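Local structure of binding domain (Hc) of Paraclostridial Mosquitocidal Protein 1 (Paraclostridium bifermentans, 6HOX) at residues L257-M265 against K316-K327; D379-I387 against T431-S439. The protein targets host nerve cells through this receptor-binding domain of a botulinum-like neurotoxin, which is directed at Anopheles mosquitoes. All coordinates share one frame; numbering follows the deposited sequence.

Contact 1: L257-M265 against K316-K327; sequences LEYNKSYYM and KVKIINKNNVDK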
loop_
_atom_site.group_PDB
_atom_site.type_symbol
_atom_site.label_atom_id
_atom_site.label_comp_id
_atom_site.label_asym_id
_atom_site.label_seq_id
_atom_site.Cartn_x
_atom_site.Cartn_y
_atom_site.Cartn_z
ATOM N N LEU A 257 8.016 7.989 1.845
ATOM C CA LEU A 257 7.873 9.238 1.121
ATOM C C LEU A 257 9.274 9.856 0.987
ATOM O O LEU A 257 10.048 9.821 1.930
ATOM C CB LEU A 257 6.913 10.145 1.893
ATOM C CG LEU A 257 6.501 11.441 1.187
ATOM C CD1 LEU A 257 5.675 11.148 -0.059
ATOM C CD2 LEU A 257 5.720 12.342 2.134
ATOM N N GLU A 258 9.613 10.400 -0.179
ATOM C CA GLU A 258 10.990 10.901 -0.392
ATOM C C GLU A 258 11.014 12.375 -0.789
ATOM O O GLU A 258 10.086 12.873 -1.408
ATOM C CB GLU A 258 11.708 10.134 -1.499
ATOM C CG GLU A 258 11.841 8.643 -1.231
ATOM C CD GLU A 258 12.560 7.901 -2.347
ATOM O OE1 GLU A 258 13.360 8.549 -3.082
ATOM O OE2 GLU A 258 12.328 6.678 -2.477
ATOM N N TYR A 259 12.154 13.008 -0.495
ATOM C CA TYR A 259 12.494 14.326 -0.970
ATOM C C TYR A 259 13.062 14.232 -2.385
ATOM O O TYR A 259 13.658 13.232 -2.760
ATOM C CB TYR A 259 13.535 14.991 -0.067
ATOM C CG TYR A 259 13.025 15.394 1.288
ATOM C CD1 TYR A 259 12.083 16.398 1.399
ATOM C CD2 TYR A 259 13.486 14.793 2.456
ATOM C CE1 TYR A 259 11.594 16.798 2.628
ATOM C CE2 TYR A 259 12.993 15.175 3.698
ATOM C CZ TYR A 259 12.047 16.187 3.780
ATOM O OH TYR A 259 11.576 16.638 4.978
ATOM N N ASN A 260 12.856 15.307 -3.150
ATOM C CA ASN A 260 13.480 15.483 -4.448
ATOM C C ASN A 260 13.059 14.352 -5.395
ATOM O O ASN A 260 13.835 13.947 -6.256
ATOM C CB ASN A 260 15.006 15.573 -4.313
ATOM C CG ASN A 260 15.682 16.042 -5.580
ATOM O OD1 ASN A 260 15.173 16.934 -6.253
ATOM N ND2 ASN A 260 16.792 15.412 -5.941
ATOM N N LYS A 261 11.807 13.901 -5.276
ATOM C CA LYS A 261 11.267 12.849 -6.115
ATOM C C LYS A 261 9.945 13.312 -6.731
ATOM O O LYS A 261 9.048 13.792 -6.001
ATOM C CB LYS A 261 11.072 11.587 -5.286
ATOM C CG LYS A 261 10.376 10.433 -5.992
ATOM C CD LYS A 261 10.235 9.234 -5.086
ATOM C CE LYS A 261 9.461 8.113 -5.729
ATOM N NZ LYS A 261 9.783 6.817 -5.098
ATOM N N SER A 262 9.840 13.180 -8.065
ATOM C CA SER A 262 8.658 13.641 -8.811
ATOM C C SER A 262 7.427 12.827 -8.411
ATOM O O SER A 262 7.429 11.601 -8.493
ATOM C CB SER A 262 8.849 13.589 -10.302
ATOM O OG SER A 262 9.555 14.732 -10.723
ATOM N N TYR A 263 6.375 13.549 -8.029
ATOM C CA TYR A 263 5.143 12.949 -7.561
ATOM C C TYR A 263 3.952 13.633 -8.234
ATOM O O TYR A 263 4.007 14.804 -8.572
ATOM C CB TYR A 263 4.960 13.116 -6.048
ATOM C CG TYR A 263 5.805 12.251 -5.149
ATOM C CD1 TYR A 263 5.829 10.866 -5.272
ATOM C CD2 TYR A 263 6.525 12.820 -4.112
ATOM C CE1 TYR A 263 6.576 10.081 -4.404
ATOM C CE2 TYR A 263 7.306 12.052 -3.258
ATOM C CZ TYR A 263 7.315 10.674 -3.389
ATOM O OH TYR A 263 8.079 9.928 -2.542
ATOM N N TYR A 264 2.864 12.877 -8.379
ATOM C CA TYR A 264 1.543 13.441 -8.521
ATOM C C TYR A 264 0.959 13.613 -7.125
ATOM O O TYR A 264 1.058 12.718 -6.279
ATOM C CB TYR A 264 0.643 12.552 -9.388
ATOM C CG TYR A 264 1.243 12.237 -10.734
ATOM C CD1 TYR A 264 1.187 13.143 -11.779
ATOM C CD2 TYR A 264 1.892 11.034 -10.955
ATOM C CE1 TYR A 264 1.754 12.853 -13.010
ATOM C CE2 TYR A 264 2.470 10.732 -12.180
ATOM C CZ TYR A 264 2.411 11.650 -13.209
ATOM O OH TYR A 264 2.974 11.340 -14.420
ATOM N N MET A 265 0.328 14.760 -6.908
ATOM C CA MET A 265 -0.215 15.096 -5.628
ATOM C C MET A 265 -1.732 15.075 -5.761
ATOM O O MET A 265 -2.273 15.730 -6.663
ATOM C CB MET A 265 0.285 16.474 -5.180
ATOM C CG MET A 265 -0.219 16.905 -3.833
ATOM S SD MET A 265 0.492 18.487 -3.396
ATOM C CE MET A 265 -0.136 18.642 -1.727
ATOM N N LYS A 316 3.191 18.137 -11.864
ATOM C CA LYS A 316 4.104 17.312 -11.096
ATOM C C LYS A 316 4.706 18.169 -9.971
ATOM O O LYS A 316 4.954 19.356 -10.184
ATOM C CB LYS A 316 5.195 16.749 -12.009
ATOM C CG LYS A 316 4.674 15.882 -13.147
ATOM C CD LYS A 316 4.414 14.456 -12.728
ATOM C CE LYS A 316 5.663 13.602 -12.767
ATOM N NZ LYS A 316 5.671 12.582 -11.693
ATOM N N VAL A 317 4.953 17.552 -8.801
ATOM C CA VAL A 317 5.574 18.233 -7.633
ATOM C C VAL A 317 6.748 17.417 -7.073
ATOM O O VAL A 317 6.819 16.196 -7.194
ATOM C CB VAL A 317 4.549 18.521 -6.519
ATOM C CG1 VAL A 317 3.322 19.238 -7.051
ATOM C CG2 VAL A 317 4.131 17.256 -5.772
ATOM N N LYS A 318 7.655 18.132 -6.412
ATOM C CA LYS A 318 8.703 17.555 -5.598
ATOM C C LYS A 318 8.644 18.208 -4.227
ATOM O O LYS A 318 8.390 19.438 -4.139
ATOM C CB LYS A 318 10.088 17.842 -6.181
ATOM C CG LYS A 318 10.458 17.006 -7.388
ATOM C CD LYS A 318 11.895 17.189 -7.801
ATOM C CE LYS A 318 12.293 16.265 -8.931
ATOM N NZ LYS A 318 13.666 16.566 -9.386
ATOM N N ILE A 319 8.913 17.409 -3.188
ATOM C CA ILE A 319 9.001 17.879 -1.805
ATOM C C ILE A 319 10.474 18.217 -1.563
ATOM O O ILE A 319 11.346 17.403 -1.813
ATOM C CB ILE A 319 8.465 16.822 -0.807
ATOM C CG1 ILE A 319 7.082 16.290 -1.197
ATOM C CG2 ILE A 319 8.474 17.375 0.607
ATOM C CD1 ILE A 319 6.647 15.042 -0.442
ATOM N N ILE A 320 10.741 19.438 -1.104
ATOM C CA ILE A 320 12.093 19.951 -0.979
ATOM C C ILE A 320 12.307 20.469 0.447
ATOM O O ILE A 320 11.444 21.121 1.025
ATOM C CB ILE A 320 12.338 21.059 -2.018
ATOM C CG1 ILE A 320 12.134 20.541 -3.442
ATOM C CG2 ILE A 320 13.726 21.666 -1.843
ATOM C CD1 ILE A 320 13.161 19.548 -3.865
ATOM N N ASN A 321 13.488 20.179 0.988
ATOM C CA ASN A 321 13.875 20.584 2.325
ATOM C C ASN A 321 15.398 20.606 2.351
ATOM O O ASN A 321 16.022 19.552 2.341
ATOM C CB ASN A 321 13.295 19.636 3.381
ATOM C CG ASN A 321 13.779 19.884 4.795
ATOM O OD1 ASN A 321 14.405 20.905 5.079
ATOM N ND2 ASN A 321 13.468 18.961 5.699
ATOM N N LYS A 322 15.977 21.809 2.350
ATOM C CA LYS A 322 17.430 21.953 2.304
ATOM C C LYS A 322 18.052 21.522 3.645
ATOM O O LYS A 322 19.251 21.390 3.719
ATOM C CB LYS A 322 17.812 23.381 1.893
ATOM C CG LYS A 322 17.744 24.432 2.992
ATOM C CD LYS A 322 17.886 25.859 2.477
ATOM C CE LYS A 322 16.651 26.363 1.752
ATOM N NZ LYS A 322 15.473 26.493 2.648
ATOM N N ASN A 323 17.242 21.293 4.689
ATOM C CA ASN A 323 17.742 20.743 5.955
ATOM C C ASN A 323 17.420 19.250 6.075
ATOM O O ASN A 323 17.430 18.712 7.173
ATOM C CB ASN A 323 17.176 21.452 7.189
ATOM C CG ASN A 323 17.534 22.921 7.261
ATOM O OD1 ASN A 323 18.591 23.342 6.796
ATOM N ND2 ASN A 323 16.638 23.710 7.828
ATOM N N ASN A 324 17.161 18.563 4.959
ATOM C CA ASN A 324 16.909 17.123 5.032
ATOM C C ASN A 324 18.164 16.454 5.591
ATOM O O ASN A 324 19.258 17.015 5.482
ATOM C CB ASN A 324 16.534 16.508 3.681
ATOM C CG ASN A 324 17.684 16.513 2.702
ATOM O OD1 ASN A 324 18.296 17.555 2.494
ATOM N ND2 ASN A 324 17.974 15.371 2.102
ATOM N N VAL A 325 17.995 15.266 6.179
ATOM C CA VAL A 325 19.123 14.507 6.714
ATOM C C VAL A 325 19.392 13.269 5.852
ATOM O O VAL A 325 20.518 12.819 5.791
ATOM C CB VAL A 325 18.921 14.120 8.190
ATOM C CG1 VAL A 325 17.713 13.216 8.433
ATOM C CG2 VAL A 325 20.176 13.447 8.696
ATOM N N ASP A 326 18.344 12.702 5.246
ATOM C CA ASP A 326 18.473 11.675 4.228
ATOM C C ASP A 326 17.354 11.913 3.207
ATOM O O ASP A 326 16.753 12.987 3.170
ATOM C CB ASP A 326 18.457 10.285 4.867
ATOM C CG ASP A 326 17.212 9.984 5.667
ATOM O OD1 ASP A 326 16.221 10.699 5.487
ATOM O OD2 ASP A 326 17.257 9.052 6.488
ATOM N N LYS A 327 17.046 10.912 2.389
ATOM C CA LYS A 327 16.112 11.108 1.310
ATOM C C LYS A 327 14.662 11.027 1.806
ATOM O O LYS A 327 13.742 11.322 1.040
ATOM C CB LYS A 327 16.354 10.081 0.200
ATOM C CG LYS A 327 15.828 8.681 0.450
ATOM C CD LYS A 327 15.911 7.817 -0.783
ATOM C CE LYS A 327 15.229 6.475 -0.612
ATOM N NZ LYS A 327 15.174 5.741 -1.901
HETATM O O HOH W 1 9.608 14.690 -3.544
#

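Contact 2: D379-I387 against T431-S439; sequences DKYYCQIRI and TKTNWYFVS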
loop_
_atom_site.group_PDB
_atom_site.type_symbol
_atom_site.label_atom_id
_atom_site.label_comp_id
_atom_site.label_asym_id
_atom_site.label_seq_id
_atom_site.Cartn_x
_atom_site.Cartn_y
_atom_site.Cartn_z
ATOM N N ASP A 379 0.631 4.107 10.001
ATOM C CA ASP A 379 0.325 3.151 8.964
ATOM C C ASP A 379 -0.425 3.791 7.783
ATOM O O ASP A 379 -0.551 3.166 6.738
ATOM C CB ASP A 379 -0.486 1.982 9.529
ATOM C CG ASP A 379 -1.728 2.448 10.259
ATOM O OD1 ASP A 379 -1.579 3.078 11.319
ATOM O OD2 ASP A 379 -2.819 2.250 9.715
ATOM N N LYS A 380 -0.967 5.006 7.947
ATOM C CA LYS A 380 -1.717 5.668 6.854
ATOM C C LYS A 380 -0.771 6.023 5.698
ATOM O O LYS A 380 0.385 6.391 5.901
ATOM C CB LYS A 380 -2.464 6.875 7.423
ATOM C CG LYS A 380 -3.438 6.512 8.532
ATOM C CD LYS A 380 -4.355 5.384 8.119
ATOM C CE LYS A 380 -5.626 5.266 8.940
ATOM N NZ LYS A 380 -5.329 5.402 10.383
ATOM N N TYR A 381 -1.258 5.850 4.465
ATOM C CA TYR A 381 -0.451 6.086 3.276
ATOM C C TYR A 381 -0.705 7.489 2.720
ATOM O O TYR A 381 -0.334 7.769 1.596
ATOM C CB TYR A 381 -0.751 5.045 2.197
ATOM C CG TYR A 381 -0.286 3.649 2.522
ATOM C CD1 TYR A 381 0.450 3.362 3.666
ATOM C CD2 TYR A 381 -0.597 2.594 1.686
ATOM C CE1 TYR A 381 0.835 2.067 3.988
ATOM C CE2 TYR A 381 -0.205 1.298 1.989
ATOM C CZ TYR A 381 0.525 1.032 3.134
ATOM O OH TYR A 381 0.928 -0.246 3.432
ATOM N N TYR A 382 -1.371 8.334 3.511
ATOM C CA TYR A 382 -1.582 9.744 3.210
ATOM C C TYR A 382 -0.984 10.561 4.354
ATOM O O TYR A 382 -0.614 10.003 5.388
ATOM C CB TYR A 382 -3.073 10.030 3.047
ATOM C CG TYR A 382 -3.940 9.513 4.169
ATOM C CD1 TYR A 382 -4.066 10.201 5.369
ATOM C CD2 TYR A 382 -4.632 8.317 4.038
ATOM C CE1 TYR A 382 -4.861 9.717 6.401
ATOM C CE2 TYR A 382 -5.440 7.829 5.054
ATOM C CZ TYR A 382 -5.548 8.521 6.242
ATOM O OH TYR A 382 -6.344 8.020 7.239
ATOM N N CYS A 383 -0.876 11.881 4.161
ATOM C CA CYS A 383 -0.513 12.770 5.247
ATOM C C CYS A 383 -1.428 13.996 5.242
ATOM O O CYS A 383 -2.256 14.158 4.363
ATOM C CB CYS A 383 0.952 13.173 5.131
ATOM S SG CYS A 383 1.293 14.242 3.717
ATOM N N GLN A 384 -1.233 14.866 6.228
ATOM C CA GLN A 384 -1.842 16.180 6.221
ATOM C C GLN A 384 -0.718 17.211 6.097
ATOM O O GLN A 384 0.457 16.893 6.312
ATOM C CB GLN A 384 -2.701 16.394 7.461
ATOM C CG GLN A 384 -3.720 15.285 7.693
ATOM C CD GLN A 384 -3.084 14.102 8.375
ATOM O OE1 GLN A 384 -2.240 14.268 9.254
ATOM N NE2 GLN A 384 -3.488 12.897 7.983
ATOM N N ILE A 385 -1.094 18.438 5.727
ATOM C CA ILE A 385 -0.135 19.494 5.504
ATOM C C ILE A 385 -0.595 20.731 6.271
ATOM O O ILE A 385 -1.687 21.239 6.025
ATOM C CB ILE A 385 0.066 19.777 4.002
ATOM C CG1 ILE A 385 0.592 18.540 3.264
ATOM C CG2 ILE A 385 0.976 20.985 3.810
ATOM C CD1 ILE A 385 0.844 18.759 1.786
ATOM N N ARG A 386 0.250 21.157 7.219
ATOM C CA ARG A 386 -0.038 22.256 8.101
ATOM C C ARG A 386 0.656 23.506 7.563
ATOM O O ARG A 386 1.875 23.496 7.332
ATOM C CB ARG A 386 0.408 21.954 9.533
ATOM C CG ARG A 386 0.030 23.040 10.534
ATOM C CD ARG A 386 -0.000 22.571 11.974
ATOM N NE ARG A 386 -0.274 23.647 12.930
ATOM C CZ ARG A 386 -0.350 23.482 14.260
ATOM N NH1 ARG A 386 -0.176 22.280 14.794
ATOM N NH2 ARG A 386 -0.613 24.519 15.050
ATOM N N ILE A 387 -0.152 24.561 7.397
ATOM C CA ILE A 387 0.264 25.882 6.957
ATOM C C ILE A 387 0.458 26.744 8.211
ATOM O O ILE A 387 -0.478 26.882 9.011
ATOM C CB ILE A 387 -0.800 26.527 6.036
ATOM C CG1 ILE A 387 -1.248 25.621 4.883
ATOM C CG2 ILE A 387 -0.333 27.891 5.552
ATOM C CD1 ILE A 387 -0.136 25.188 3.978
ATOM N N THR A 431 -11.423 13.654 5.143
ATOM C CA THR A 431 -11.061 13.190 3.797
ATOM C C THR A 431 -10.414 14.331 2.979
ATOM O O THR A 431 -9.402 14.105 2.318
ATOM C CB THR A 431 -12.282 12.547 3.112
ATOM O OG1 THR A 431 -12.674 11.365 3.819
ATOM C CG2 THR A 431 -12.035 12.133 1.683
ATOM N N LYS A 432 -10.988 15.548 3.037
ATOM C CA LYS A 432 -10.503 16.721 2.290
ATOM C C LYS A 432 -9.140 17.237 2.784
ATOM O O LYS A 432 -8.520 18.078 2.090
ATOM C CB LYS A 432 -11.446 17.921 2.432
ATOM C CG LYS A 432 -12.839 17.754 1.859
ATOM C CD LYS A 432 -13.539 19.065 1.603
ATOM C CE LYS A 432 -13.932 19.815 2.854
ATOM N NZ LYS A 432 -13.981 21.280 2.594
ATOM N N THR A 433 -8.702 16.805 3.970
ATOM C CA THR A 433 -7.436 17.257 4.575
ATOM C C THR A 433 -6.325 16.198 4.458
ATOM O O THR A 433 -5.211 16.425 4.920
ATOM C CB THR A 433 -7.627 17.683 6.037
ATOM O OG1 THR A 433 -8.109 16.579 6.805
ATOM C CG2 THR A 433 -8.587 18.847 6.172
ATOM N N ASN A 434 -6.607 15.088 3.774
ATOM C CA ASN A 434 -5.631 14.014 3.575
ATOM C C ASN A 434 -5.099 14.091 2.150
ATOM O O ASN A 434 -5.871 14.186 1.211
ATOM C CB ASN A 434 -6.239 12.638 3.826
ATOM C CG ASN A 434 -6.567 12.387 5.280
ATOM O OD1 ASN A 434 -5.858 12.846 6.170
ATOM N ND2 ASN A 434 -7.602 11.604 5.525
ATOM N N TRP A 435 -3.769 14.048 2.029
ATOM C CA TRP A 435 -3.053 14.212 0.795
ATOM C C TRP A 435 -2.174 12.987 0.540
ATOM O O TRP A 435 -1.547 12.474 1.469
ATOM C CB TRP A 435 -2.213 15.486 0.866
ATOM C CG TRP A 435 -3.060 16.722 0.868
ATOM C CD1 TRP A 435 -3.486 17.422 1.954
ATOM C CD2 TRP A 435 -3.642 17.367 -0.279
ATOM N NE1 TRP A 435 -4.260 18.480 1.562
ATOM C CE2 TRP A 435 -4.382 18.470 0.201
ATOM C CE3 TRP A 435 -3.610 17.124 -1.661
ATOM C CZ2 TRP A 435 -5.069 19.336 -0.652
ATOM C CZ3 TRP A 435 -4.284 17.985 -2.503
ATOM C CH2 TRP A 435 -5.011 19.070 -2.003
ATOM N N TYR A 436 -2.146 12.557 -0.727
ATOM C CA TYR A 436 -1.303 11.484 -1.202
ATOM C C TYR A 436 -0.270 12.013 -2.196
ATOM O O TYR A 436 -0.547 12.931 -3.003
ATOM C CB TYR A 436 -2.100 10.408 -1.944
ATOM C CG TYR A 436 -3.095 9.614 -1.146
ATOM C CD1 TYR A 436 -2.716 8.535 -0.360
ATOM C CD2 TYR A 436 -4.448 9.870 -1.273
ATOM C CE1 TYR A 436 -3.650 7.753 0.305
ATOM C CE2 TYR A 436 -5.388 9.128 -0.577
ATOM C CZ TYR A 436 -4.993 8.059 0.206
ATOM O OH TYR A 436 -5.953 7.339 0.871
ATOM N N PHE A 437 0.897 11.360 -2.198
ATOM C CA PHE A 437 1.895 11.533 -3.227
ATOM C C PHE A 437 2.091 10.199 -3.965
ATOM O O PHE A 437 2.362 9.183 -3.336
ATOM C CB PHE A 437 3.183 12.057 -2.593
ATOM C CG PHE A 437 3.047 13.428 -1.995
ATOM C CD1 PHE A 437 3.152 14.558 -2.787
ATOM C CD2 PHE A 437 2.753 13.588 -0.644
ATOM C CE1 PHE A 437 2.994 15.823 -2.229
ATOM C CE2 PHE A 437 2.614 14.852 -0.088
ATOM C CZ PHE A 437 2.751 15.969 -0.879
ATOM N N VAL A 438 1.961 10.228 -5.303
ATOM C CA VAL A 438 2.026 9.049 -6.172
ATOM C C VAL A 438 3.179 9.213 -7.167
ATOM O O VAL A 438 3.265 10.233 -7.832
ATOM C CB VAL A 438 0.726 8.846 -6.983
ATOM C CG1 VAL A 438 0.715 7.482 -7.666
ATOM C CG2 VAL A 438 -0.527 9.017 -6.156
ATOM N N SER A 439 3.955 8.144 -7.341
ATOM C CA SER A 439 4.996 7.987 -8.348
ATOM C C SER A 439 4.545 6.889 -9.318
ATOM O O SER A 439 3.819 5.966 -8.915
ATOM C CB SER A 439 6.311 7.622 -7.697
ATOM O OG SER A 439 6.117 6.580 -6.726
HETATM O O HOH W 2 0.982 9.712 0.200
HETATM O O HOH W 3 -3.931 18.774 5.313
#

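Contact 1: L257-M265 against K316-K327
This contact belongs to the C-terminal, beta-trefoil half of the receptor-binding domain, where strand 263-267 pairs with strand 316-320. Tyr263 and Val317 form an antiparallel hydrogen-bonded pair. Tyr263 N reaches Val317 O at 2.8 Å, and Val317 N reaches Tyr263 O at 2.9 Å. The pairing is then interrupted. Water 1 bridges the break: it accepts from Lys261 N and Ile319 N and donates to Glu258 O. Beyond the water the loop returns to the strand, and Asn260 N bonds to Ile319 O at 2.9 Å.

Tyr259 lies between strand 316-320 and the loop that follows it. Its N donates to Lys327 O at 2.8 Å. Ile319 O lies at the edge of its ring, close to the ring plane, and Asn324 CB packs near CD2. CE1 touches Ile319 CG2. The hydroxyl has two partners, since Asp333 binds it as well as Asn321. Asn321 OD1 accepts from Asn323 N in an Asx turn, at the head of the type I turn 321-324.

The apolar side is built on Ile319. Its CD1 meets Leu257 CD2 at 3.8 Å and also approaches Tyr263 CE2. Glu258 OE2 forms a salt bridge with Lys327 NZ at 3.1 Å, with a longer link to Lys261. Lys316 NZ lies above one face of the Tyr264 ring, a cation-pi contact, although the modelled path of the lysine chain is doubtful. At the far end, Asn321 ND2 points straight at Tyr259 OH, 3.1 Å away, with the oxygen nearly in the amide plane and an angle of 169° at the hydrogen.

Contact 2: D379-I387 against T431-S439
Tyr381 meets Tyr436 through its backbone: its carbonyl oxygen lies 3.2 Å from Tyr436 CD1, at the ring edge and near the ring plane. The same oxygen accepts from water 2, which in turn accepts from Phe437 N. The water thus extends the backbone link one step past the direct pairing.

Tyr382 is wedged between two side chains. The backbone puts its CB over one face of the Tyr436 ring, 3.9 Å from the centroid. The first torsion (chi1 50°) then sets CG between the backbone N and the carbonyl carbon. The Tyr382 ring turns its edge toward that face of Tyr436 in an offset edge-to-face pair, with planes 88° apart. The amide of Asn434 lies across the Tyr382 ring, ND2 over one face.

Cys383 makes the single antiparallel bridge, a hydrogen-bonded pair with Trp435. Cys383 N to Trp435 O and Trp435 N to Cys383 O are both 2.8 Å. The Cys383 sulfur sits at the edge of the Phe437 ring, 4.1 Å from CE2.

Gln384 lies alongside Asn434 and points the same way. Its NE2 donates to Asn434 OD1 at 3.0 Å, tilted 25° from that carbonyl plane. Leu375 N binds Gln384 OE1, while Gln268 takes the ND2 of Asn434, so both amides are held in rotation from their two ends. Ile385 N donates to water 3, which also lies 2.7 Å from Thr433 O. Ile385 CD1 approaches the Phe437 ring edge at CZ.

This is buried packing inside the beta-trefoil subdomain. Strand 384-388 has 369-373 and 394-398 as its sheet neighbours, strand 435-438 runs beside 263-267, and helix 427-432 leads into Thr433 and Asn434.

Overall arrangement
Both contacts lie in the C-terminal receptor-binding half of the domain, whose family belongs to the trefoil clan. Their centres are about 14 Å apart. Along the chain, both segments of contact 1 precede those of contact 2. Strands 263-267 and 435-438 join them as antiparallel neighbours, and Tyr264 N lies 2.7 Å from Val438 O, a probable hydrogen bond. Side chains meet as well. Met265 CE packs on Ile385 CD1 at 3.6 Å, and Tyr263 CG packs against Phe437 CB. Early and late parts of this half are thus brought together in one core.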